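Long-range contacts in Lmo0135 protein (Listeria monocytogenes EGD-e, PDB 5ISU), which probably serves as the substrate-binding component of an ABC transporter, perhaps one that imports peptides: residues K232-S237 and V471-S476; I22-D27 and F211-D216; D430-K435 and Q446-K451; K311-K316 and K451-I456. All coordinates share one frame; numbering follows the deposited sequence.

Contact 1 of 4, residues K232-S237 and V471-S476; sequences KSIQPS and VLALDS
Lys232, Ser233 and Ile234 run antiparallel to Val471, Leu472 and Ala473, so that the short strand 231-233 is laid along the far end of the long strand 462-475. Lys232 and Ala473 form the hydrogen-bonded pair: Ala473 N gives a straight bond to Lys232 O (2.9 Å, C=O...N angle 174°), and Lys232 N returns one to Ala473 O at 3.2 Å. One step on, Ile234 N reaches Val471 O at 2.9 Å from well above the carbonyl plane. The return bond of that pair is replaced by a water, which accepts from Val471 N at 2.7 Å and donates to Ile234 O at 2.9 Å as the chains part. Past the last bridged pair, Ile234 CG1 touches Ala473 CB (3.6 Å), a small methyl also met by Ile234 CD1; on the Ser233-Leu472 face, Ser233 OG meets Leu472 CD2. Lys232 is buried, yet its ammonium folds back onto Ser233 O (2.9 Å) and also bonds Asn221 OD1 of helix 217-225. On its other edge strand 462-475 pairs with strand 248-263, through Leu472 and Ile251. The short strand thus widens a mixed sheet consistent with the periplasmic binding protein fold.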
# COMPACT_ATOMS: atom_id res chain seq x y z
N LYS A 232 -12.57 12.61 6.27
CA LYS A 232 -11.77 11.62 6.99
C LYS A 232 -12.15 10.22 6.57
O LYS A 232 -13.20 9.99 5.96
CB LYS A 232 -12.02 11.72 8.51
CG LYS A 232 -13.45 11.35 8.91
CD LYS A 232 -13.80 11.69 10.35
CE LYS A 232 -12.99 10.91 11.35
NZ LYS A 232 -13.22 9.44 11.29
N SER A 233 -11.30 9.29 6.96
CA SER A 233 -11.53 7.87 6.79
C SER A 233 -12.45 7.38 7.91
O SER A 233 -12.37 7.85 9.05
CB SER A 233 -10.21 7.12 6.87
OG SER A 233 -9.34 7.59 5.84
N ILE A 234 -13.31 6.42 7.58
CA ILE A 234 -14.29 5.85 8.49
C ILE A 234 -14.07 4.34 8.56
O ILE A 234 -13.75 3.71 7.57
CB ILE A 234 -15.73 6.10 7.96
CG1 ILE A 234 -15.97 7.58 7.66
CG2 ILE A 234 -16.79 5.58 8.93
CD1 ILE A 234 -15.72 8.50 8.84
N GLN A 235 -14.24 3.76 9.75
CA GLN A 235 -14.16 2.31 9.90
C GLN A 235 -15.53 1.76 9.50
O GLN A 235 -16.56 2.42 9.70
CB GLN A 235 -13.79 1.94 11.33
CG GLN A 235 -12.49 2.57 11.77
CD GLN A 235 -11.36 2.24 10.81
OE1 GLN A 235 -10.87 3.12 10.09
NE2 GLN A 235 -11.02 0.97 10.71
N PRO A 236 -15.56 0.56 8.89
CA PRO A 236 -16.82 -0.04 8.46
C PRO A 236 -17.95 -0.03 9.51
O PRO A 236 -19.09 0.30 9.17
CB PRO A 236 -16.41 -1.48 8.14
CG PRO A 236 -15.01 -1.36 7.66
CD PRO A 236 -14.39 -0.21 8.41
N SER A 237 -17.61 -0.36 10.76
CA SER A 237 -18.57 -0.41 11.86
C SER A 237 -19.16 0.97 12.21
O SER A 237 -20.21 1.04 12.82
CB SER A 237 -17.93 -1.06 13.11
OG SER A 237 -16.78 -0.33 13.56
N VAL A 471 -13.04 3.44 3.28
CA VAL A 471 -14.25 4.29 3.30
C VAL A 471 -13.91 5.70 3.76
O VAL A 471 -13.19 5.87 4.75
CB VAL A 471 -15.33 3.73 4.25
CG1 VAL A 471 -16.61 4.54 4.16
CG2 VAL A 471 -15.62 2.27 3.92
N LEU A 472 -14.43 6.69 3.04
CA LEU A 472 -14.28 8.10 3.39
C LEU A 472 -15.64 8.73 3.60
O LEU A 472 -16.64 8.35 2.97
CB LEU A 472 -13.68 8.89 2.25
CG LEU A 472 -12.28 8.55 1.79
CD1 LEU A 472 -12.00 9.33 0.51
CD2 LEU A 472 -11.26 8.84 2.88
N ALA A 473 -15.65 9.76 4.44
CA ALA A 473 -16.82 10.57 4.66
C ALA A 473 -16.37 11.99 4.28
O ALA A 473 -15.36 12.48 4.80
CB ALA A 473 -17.27 10.50 6.10
N LEU A 474 -17.11 12.61 3.37
CA LEU A 474 -16.82 13.96 2.89
C LEU A 474 -18.05 14.86 3.08
O LEU A 474 -19.10 14.57 2.53
CB LEU A 474 -16.48 13.94 1.39
CG LEU A 474 -16.28 15.31 0.72
CD1 LEU A 474 -15.12 16.01 1.41
CD2 LEU A 474 -16.03 15.25 -0.79
N ASP A 475 -17.87 15.96 3.81
CA ASP A 475 -18.93 16.95 4.06
C ASP A 475 -19.66 17.25 2.72
O ASP A 475 -19.02 17.60 1.70
CB ASP A 475 -18.30 18.19 4.73
CG ASP A 475 -19.27 19.34 4.96
OD1 ASP A 475 -20.37 19.40 4.36
OD2 ASP A 475 -18.87 20.26 5.72
N SER A 476 -20.99 17.08 2.74
CA SER A 476 -21.83 17.24 1.54
C SER A 476 -21.75 18.58 0.84
O SER A 476 -22.13 18.67 -0.31
CB SER A 476 -23.30 16.88 1.82
OG SER A 476 -23.43 15.47 1.92
O HOH W 1 -11.78 2.95 5.65

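Contact 2 of 4, residues I22-D27 and F211-D216; sequences IGVTGD and FRITKD
Ile22 and Phe211 lie side by side and point the same way, as neighbours on one face of a parallel strand pair at the edge of a mixed four-stranded sheet. The tip of Ile22 bears on the aromatic ring, CD1 being 3.7 Å from Phe211 CE1. Val24, one pair-step along the same face, approaches that ring at its edge, with CG1 near the ring plane and 3.9 Å from Phe211 CD1. Its chi1 of -63° sets CG1 anti to the carbonyl carbon and leaves CG2 to meet Ile213 CG1 obliquely, at 4.1 Å. The branched aliphatic residues Ile22 and Val24 present methyl groups to the ring, a purely apolar contact among buried side chains, and Thr43 and Ile44 of helix 39-48 also touch Phe211. Gly23 pairs with Arg212, whose side chain starts on the opposite face; its CB remains near Ile22 O while the bent chain leads the guanidinium away. The backbones are joined in the manner of parallel strands: Arg212 N bonds Ile22 O (2.7 Å), Val24 N bonds Arg212 O (2.9 Å), and Thr214 N bonds Val24 O (3.0 Å). Beyond the strands, Asp216 caps helix 217-225 through Ala219 N. Asp27 crosses Ile213 at about a right angle; its OD2, hydrogen-bonded to Gly188 N and Tyr185 OH, lies 3.7 Å from Ile213 CD1.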
# COMPACT_ATOMS: atom_id res chain seq x y z
N ILE A 22 -9.07 18.10 7.12
CA ILE A 22 -9.01 16.65 6.93
C ILE A 22 -8.54 15.96 8.21
O ILE A 22 -7.53 16.34 8.79
CB ILE A 22 -8.05 16.29 5.80
CG1 ILE A 22 -8.33 17.15 4.57
CG2 ILE A 22 -8.11 14.79 5.49
CD1 ILE A 22 -7.44 16.83 3.39
N GLY A 23 -9.27 14.95 8.63
CA GLY A 23 -8.94 14.24 9.87
C GLY A 23 -7.97 13.11 9.62
O GLY A 23 -8.17 12.32 8.71
N VAL A 24 -6.87 13.09 10.38
CA VAL A 24 -5.89 12.00 10.31
C VAL A 24 -5.72 11.49 11.74
O VAL A 24 -6.09 12.18 12.71
CB VAL A 24 -4.56 12.43 9.68
CG1 VAL A 24 -4.78 12.84 8.25
CG2 VAL A 24 -3.91 13.55 10.47
N THR A 25 -5.14 10.31 11.89
CA THR A 25 -5.04 9.66 13.20
C THR A 25 -3.79 9.91 14.04
O THR A 25 -3.86 9.83 15.27
CB THR A 25 -5.24 8.14 13.06
OG1 THR A 25 -4.23 7.60 12.21
CG2 THR A 25 -6.64 7.84 12.49
N GLY A 26 -2.65 10.18 13.40
CA GLY A 26 -1.40 10.40 14.14
C GLY A 26 -0.56 11.51 13.56
O GLY A 26 -0.97 12.19 12.61
N ASP A 27 0.62 11.72 14.15
CA ASP A 27 1.57 12.73 13.69
C ASP A 27 2.33 12.22 12.50
O ASP A 27 2.65 11.03 12.43
CB ASP A 27 2.62 13.11 14.75
CG ASP A 27 2.05 13.95 15.89
OD1 ASP A 27 1.51 13.36 16.87
OD2 ASP A 27 2.23 15.19 15.85
N PHE A 211 -4.66 19.52 8.07
CA PHE A 211 -4.74 18.12 8.47
C PHE A 211 -4.84 18.13 9.97
O PHE A 211 -3.87 18.50 10.64
CB PHE A 211 -3.52 17.31 8.00
CG PHE A 211 -3.51 17.06 6.52
CD1 PHE A 211 -4.13 15.94 5.99
CD2 PHE A 211 -2.90 17.96 5.66
CE1 PHE A 211 -4.13 15.69 4.63
CE2 PHE A 211 -2.91 17.73 4.29
CZ PHE A 211 -3.51 16.60 3.78
N ARG A 212 -6.02 17.76 10.48
CA ARG A 212 -6.32 17.74 11.93
C ARG A 212 -6.05 16.37 12.56
O ARG A 212 -6.67 15.38 12.19
CB ARG A 212 -7.78 18.14 12.14
CG ARG A 212 -8.34 18.03 13.55
CD ARG A 212 -7.59 18.88 14.56
NE ARG A 212 -7.68 20.31 14.30
CZ ARG A 212 -7.11 21.25 15.06
NH1 ARG A 212 -6.39 20.91 16.14
NH2 ARG A 212 -7.24 22.54 14.75
N ILE A 213 -5.19 16.34 13.56
CA ILE A 213 -4.80 15.11 14.23
C ILE A 213 -5.73 14.72 15.39
O ILE A 213 -5.64 15.31 16.45
CB ILE A 213 -3.34 15.24 14.75
CG1 ILE A 213 -2.40 15.63 13.61
CG2 ILE A 213 -2.89 13.94 15.41
CD1 ILE A 213 -0.97 15.87 14.03
N THR A 214 -6.61 13.74 15.19
CA THR A 214 -7.51 13.26 16.25
C THR A 214 -7.58 11.73 16.20
O THR A 214 -8.11 11.13 15.23
CB THR A 214 -8.94 13.87 16.18
OG1 THR A 214 -8.86 15.30 16.08
CG2 THR A 214 -9.77 13.50 17.46
N LYS A 215 -7.07 11.12 17.27
CA LYS A 215 -6.95 9.67 17.44
C LYS A 215 -8.29 8.96 17.74
O LYS A 215 -8.69 8.04 17.02
CB LYS A 215 -5.95 9.44 18.59
CG LYS A 215 -5.45 8.02 18.79
CD LYS A 215 -4.32 8.04 19.82
CE LYS A 215 -3.71 6.67 20.06
NZ LYS A 215 -4.67 5.73 20.68
N ASP A 216 -8.99 9.40 18.79
CA ASP A 216 -10.27 8.78 19.18
C ASP A 216 -11.34 8.94 18.08
O ASP A 216 -11.73 10.05 17.73
CB ASP A 216 -10.76 9.37 20.51
CG ASP A 216 -11.96 8.62 21.09
OD1 ASP A 216 -13.10 8.85 20.63
OD2 ASP A 216 -11.76 7.84 22.05

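Contact 3 of 4, residues D430-K435 and Q446-K451; sequences DALWEK and QEIYEK
Ile448 presses against Leu432 where two successive helices, 427-438 and 442-458, pack as an antiparallel hairpin, their segment axes 9.5 Å apart at 151°. Here the packing is tight: Ile448 CG2 touches the backbone carbonyl Leu432 O at 3.4 Å and the branch Leu432 CD2 at 4.1 Å, the two side chains crossing obliquely. Deeper in, Trp433 and Tyr449 cross at about a right angle, and Trp433 CE3 comes to the edge of the tyrosine ring, 4.1 Å from CE1. Tyr449 OH then donates to a water, which in turn donates to Trp433 O at 2.7 Å; Arg445 NH2 also bonds the hydroxyl. The solvent side is looser and is built from lysine chains. Lys435, with CG anti to its backbone N (chi1 -174°), lays its methylenes across Ile448 CD1, nearest at CG (3.8 Å). Lys451 CE grazes Leu432 CD2 at 4.1 Å, again at about a right angle. Lysine suits this margin, since its carbons extend the apolar surface while its amine can stay in solvent. With no direct hydrogen bond between the segments, their direct contact is largely dispersion and burial of apolar surface, and the polar link runs through a water.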
# COMPACT_ATOMS: atom_id res chain seq x y z
N ASP A 430 11.32 -19.77 -6.44
CA ASP A 430 12.22 -18.62 -6.36
C ASP A 430 12.90 -18.33 -7.71
O ASP A 430 13.14 -17.16 -8.03
CB ASP A 430 13.24 -18.78 -5.21
CG ASP A 430 12.58 -18.69 -3.80
OD1 ASP A 430 11.33 -18.63 -3.68
OD2 ASP A 430 13.33 -18.69 -2.79
N ALA A 431 13.16 -19.37 -8.50
CA ALA A 431 13.77 -19.21 -9.84
C ALA A 431 12.78 -18.51 -10.78
O ALA A 431 13.19 -17.71 -11.62
CB ALA A 431 14.21 -20.55 -10.42
N LEU A 432 11.49 -18.82 -10.62
CA LEU A 432 10.43 -18.15 -11.39
C LEU A 432 10.34 -16.66 -11.03
O LEU A 432 10.24 -15.81 -11.91
CB LEU A 432 9.06 -18.82 -11.18
CG LEU A 432 8.78 -20.11 -11.96
CD1 LEU A 432 7.53 -20.81 -11.43
CD2 LEU A 432 8.65 -19.83 -13.46
N TRP A 433 10.38 -16.35 -9.73
CA TRP A 433 10.36 -14.96 -9.28
C TRP A 433 11.46 -14.19 -9.98
O TRP A 433 11.20 -13.17 -10.60
CB TRP A 433 10.53 -14.81 -7.77
CG TRP A 433 9.30 -15.09 -6.90
CD1 TRP A 433 9.10 -16.17 -6.07
CD2 TRP A 433 8.13 -14.27 -6.76
NE1 TRP A 433 7.90 -16.05 -5.42
CE2 TRP A 433 7.28 -14.90 -5.83
CE3 TRP A 433 7.73 -13.04 -7.31
CZ2 TRP A 433 6.03 -14.36 -5.46
CZ3 TRP A 433 6.50 -12.52 -6.94
CH2 TRP A 433 5.67 -13.17 -6.02
N GLU A 434 12.70 -14.70 -9.91
CA GLU A 434 13.84 -14.03 -10.55
C GLU A 434 13.74 -13.97 -12.07
O GLU A 434 14.10 -12.96 -12.67
CB GLU A 434 15.17 -14.63 -10.10
CG GLU A 434 15.48 -14.31 -8.64
CD GLU A 434 16.94 -14.49 -8.27
OE1 GLU A 434 17.66 -15.25 -8.97
OE2 GLU A 434 17.38 -13.87 -7.28
N LYS A 435 13.19 -15.01 -12.66
CA LYS A 435 12.98 -15.06 -14.10
C LYS A 435 11.96 -13.98 -14.52
O LYS A 435 12.14 -13.32 -15.53
CB LYS A 435 12.49 -16.45 -14.51
CG LYS A 435 12.36 -16.73 -16.00
CD LYS A 435 11.79 -18.14 -16.19
CE LYS A 435 11.36 -18.46 -17.62
NZ LYS A 435 12.50 -18.54 -18.57
N GLN A 446 3.58 -12.67 -18.47
CA GLN A 446 2.26 -13.02 -17.95
C GLN A 446 2.24 -14.50 -17.52
O GLN A 446 1.79 -14.81 -16.42
CB GLN A 446 1.14 -12.75 -18.98
CG GLN A 446 -0.27 -13.00 -18.43
CD GLN A 446 -1.39 -12.76 -19.45
OE1 GLN A 446 -2.40 -13.47 -19.46
NE2 GLN A 446 -1.20 -11.78 -20.32
N GLU A 447 2.75 -15.38 -18.37
CA GLU A 447 2.79 -16.82 -18.07
C GLU A 447 3.57 -17.15 -16.79
O GLU A 447 3.16 -18.01 -16.03
CB GLU A 447 3.35 -17.64 -19.24
CG GLU A 447 2.42 -17.67 -20.45
CD GLU A 447 2.92 -18.54 -21.60
OE1 GLU A 447 4.02 -19.14 -21.52
OE2 GLU A 447 2.18 -18.64 -22.60
N ILE A 448 4.66 -16.43 -16.55
CA ILE A 448 5.48 -16.65 -15.36
C ILE A 448 4.73 -16.29 -14.08
O ILE A 448 4.70 -17.08 -13.13
CB ILE A 448 6.82 -15.87 -15.43
CG1 ILE A 448 7.68 -16.44 -16.56
CG2 ILE A 448 7.59 -15.97 -14.11
CD1 ILE A 448 8.84 -15.55 -16.98
N TYR A 449 4.12 -15.11 -14.03
CA TYR A 449 3.38 -14.74 -12.82
C TYR A 449 2.09 -15.57 -12.65
O TYR A 449 1.62 -15.74 -11.53
CB TYR A 449 3.17 -13.23 -12.72
CG TYR A 449 4.50 -12.53 -12.47
CD1 TYR A 449 5.10 -12.55 -11.22
CD2 TYR A 449 5.15 -11.87 -13.50
CE1 TYR A 449 6.32 -11.94 -11.00
CE2 TYR A 449 6.37 -11.26 -13.30
CZ TYR A 449 6.95 -11.28 -12.05
OH TYR A 449 8.16 -10.63 -11.87
N GLU A 450 1.55 -16.11 -13.74
CA GLU A 450 0.39 -17.02 -13.62
C GLU A 450 0.82 -18.31 -12.92
O GLU A 450 0.11 -18.78 -12.02
CB GLU A 450 -0.28 -17.29 -14.95
CG GLU A 450 -1.08 -16.09 -15.42
CD GLU A 450 -1.81 -16.31 -16.74
OE1 GLU A 450 -1.46 -17.24 -17.50
OE2 GLU A 450 -2.74 -15.52 -17.01
N LYS A 451 1.99 -18.83 -13.28
CA LYS A 451 2.48 -20.04 -12.62
C LYS A 451 2.74 -19.78 -11.17
O LYS A 451 2.45 -20.62 -10.34
CB LYS A 451 3.72 -20.66 -13.29
CG LYS A 451 3.41 -21.40 -14.58
CD LYS A 451 4.37 -22.57 -14.86
CE LYS A 451 5.79 -22.14 -15.23
NZ LYS A 451 5.87 -21.55 -16.59
O HOH W 2 9.50 -11.17 -9.87

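Contact 4 of 4, residues K311-K316 and K451-I456; sequences KYFTDK and KIQNTI
The flat carboxamide of Gln453 meets the loop formed by Tyr312, Phe313 and Thr314 in its plane and beside it. Tyr312 O lies close to the amide plane and takes a hydrogen bond from NE2 at 2.7 Å, although NE2 itself stands 39° out of the plane of that carbonyl. Thr314 N donates at 3.2 Å to a lone pair of OE1. Thr314 CG2 sits to one side of the amide plane, displaced past its oxygen-nitrogen rim, 3.7 Å from NE2. The Tyr312 ring carries Lys311 CB on one face, offset toward the rim, and its hydroxyl bonds Asp442 OD1. Gln453 spans the gap because CG is anti to its carbonyl carbon (chi1 -67°) and the chain is extended beyond, bringing the amide to the loop backbone. Thr314 OG1 meanwhile accepts from Lys316 N at 3.2 Å, forming an ST turn. The amide has further partners: OE1 accepts from Ser304 OG, and NE2 donates to Tyr449 O one helical turn back. Glutamine, offering donor and acceptor from one neutral group, is thus fixed in its rotation by four bonds, and it pins an irregular loop to helix 442-458 without burying a charge.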
# COMPACT_ATOMS: atom_id res chain seq x y z
N LYS A 311 -0.40 -5.99 -12.15
CA LYS A 311 -0.30 -6.64 -13.46
C LYS A 311 -0.22 -8.15 -13.37
O LYS A 311 0.47 -8.70 -12.50
CB LYS A 311 0.88 -6.17 -14.31
CG LYS A 311 0.61 -4.92 -15.09
CD LYS A 311 1.52 -4.80 -16.29
CE LYS A 311 3.00 -4.81 -15.94
NZ LYS A 311 3.79 -4.62 -17.18
N TYR A 312 -0.93 -8.79 -14.29
CA TYR A 312 -1.00 -10.25 -14.43
C TYR A 312 -1.88 -10.92 -13.37
O TYR A 312 -1.90 -12.15 -13.25
CB TYR A 312 0.41 -10.85 -14.53
CG TYR A 312 1.29 -10.07 -15.50
CD1 TYR A 312 0.89 -9.86 -16.82
CD2 TYR A 312 2.50 -9.53 -15.11
CE1 TYR A 312 1.67 -9.15 -17.71
CE2 TYR A 312 3.31 -8.81 -15.99
CZ TYR A 312 2.88 -8.62 -17.29
OH TYR A 312 3.67 -7.90 -18.15
N PHE A 313 -2.63 -10.12 -12.63
CA PHE A 313 -3.57 -10.70 -11.68
C PHE A 313 -4.51 -11.63 -12.45
O PHE A 313 -4.90 -11.32 -13.57
CB PHE A 313 -4.42 -9.61 -11.04
CG PHE A 313 -5.61 -10.15 -10.28
CD1 PHE A 313 -5.50 -10.49 -8.95
CD2 PHE A 313 -6.84 -10.33 -10.91
CE1 PHE A 313 -6.59 -11.00 -8.24
CE2 PHE A 313 -7.95 -10.83 -10.21
CZ PHE A 313 -7.81 -11.18 -8.88
N THR A 314 -4.84 -12.78 -11.84
CA THR A 314 -5.84 -13.70 -12.40
C THR A 314 -6.59 -14.33 -11.24
O THR A 314 -5.97 -14.71 -10.26
CB THR A 314 -5.27 -14.80 -13.33
OG1 THR A 314 -6.33 -15.66 -13.76
CG2 THR A 314 -4.23 -15.66 -12.63
N ASP A 315 -7.92 -14.42 -11.35
CA ASP A 315 -8.73 -15.05 -10.29
C ASP A 315 -8.95 -16.53 -10.57
O ASP A 315 -9.74 -17.18 -9.87
CB ASP A 315 -10.08 -14.32 -10.10
CG ASP A 315 -11.05 -14.48 -11.29
OD1 ASP A 315 -10.76 -15.25 -12.25
OD2 ASP A 315 -12.11 -13.83 -11.26
N LYS A 316 -8.26 -17.07 -11.59
CA LYS A 316 -8.39 -18.47 -11.96
C LYS A 316 -7.32 -19.32 -11.27
O LYS A 316 -6.47 -19.92 -11.92
CB LYS A 316 -8.27 -18.61 -13.48
CG LYS A 316 -9.27 -17.78 -14.25
CD LYS A 316 -9.06 -17.95 -15.73
CE LYS A 316 -10.02 -17.09 -16.52
NZ LYS A 316 -9.77 -17.26 -17.97
N LYS A 451 1.99 -18.83 -13.28
CA LYS A 451 2.48 -20.04 -12.62
C LYS A 451 2.74 -19.78 -11.17
O LYS A 451 2.45 -20.62 -10.34
CB LYS A 451 3.72 -20.66 -13.29
CG LYS A 451 3.41 -21.40 -14.58
CD LYS A 451 4.37 -22.57 -14.86
CE LYS A 451 5.79 -22.14 -15.23
NZ LYS A 451 5.87 -21.55 -16.59
N ILE A 452 3.31 -18.61 -10.85
CA ILE A 452 3.60 -18.23 -9.46
C ILE A 452 2.31 -18.19 -8.64
O ILE A 452 2.25 -18.78 -7.56
CB ILE A 452 4.39 -16.90 -9.40
CG1 ILE A 452 5.78 -17.09 -10.03
CG2 ILE A 452 4.53 -16.42 -7.95
CD1 ILE A 452 6.59 -15.83 -10.17
N GLN A 453 1.28 -17.55 -9.19
CA GLN A 453 -0.03 -17.47 -8.53
C GLN A 453 -0.60 -18.88 -8.36
O GLN A 453 -1.13 -19.22 -7.31
CB GLN A 453 -1.02 -16.56 -9.31
CG GLN A 453 -0.63 -15.08 -9.32
CD GLN A 453 -1.56 -14.24 -10.18
OE1 GLN A 453 -2.65 -13.83 -9.75
NE2 GLN A 453 -1.13 -13.96 -11.39
N ASN A 454 -0.47 -19.69 -9.40
CA ASN A 454 -0.92 -21.08 -9.34
C ASN A 454 -0.16 -21.92 -8.33
O ASN A 454 -0.78 -22.67 -7.58
CB ASN A 454 -0.93 -21.72 -10.73
CG ASN A 454 -2.18 -21.36 -11.51
OD1 ASN A 454 -2.14 -20.70 -12.54
ND2 ASN A 454 -3.32 -21.74 -10.96
N THR A 455 1.17 -21.77 -8.25
CA THR A 455 1.95 -22.56 -7.29
C THR A 455 1.61 -22.19 -5.85
O THR A 455 1.40 -23.06 -5.01
CB THR A 455 3.46 -22.44 -7.51
OG1 THR A 455 3.77 -22.74 -8.88
CG2 THR A 455 4.22 -23.40 -6.59
N ILE A 456 1.54 -20.89 -5.56
CA ILE A 456 1.18 -20.43 -4.22
C ILE A 456 -0.20 -20.96 -3.79
O ILE A 456 -0.38 -21.41 -2.63
CB ILE A 456 1.21 -18.88 -4.13
CG1 ILE A 456 2.66 -18.35 -4.25
CG2 ILE A 456 0.57 -18.38 -2.84
CD1 ILE A 456 3.62 -18.87 -3.21

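How the contacts relate
Contact 1 is buried, contacts 2 and 3 are partly buried, and contact 4 lies at the surface. Contacts 1 and 2 are both strand pairings, one antiparallel and one parallel, and they adjoin: Gly23 is backbone hydrogen-bonded to Leu231, and Lys232 CB lies 3.9 Å from Gly23 O. Contacts 3 and 4 both use helix 442-458, their centres about 9 Å apart, and Ile452 and Tyr312 pack against residues of contact 3. They lie far from the strand pairs: the centres of contacts 1 and 3 are about 39 Å apart, although helix 442-458 leads directly into strand 462-475. Backbone bonds dominate the first two, apolar side chains the third, and one amide the fourth.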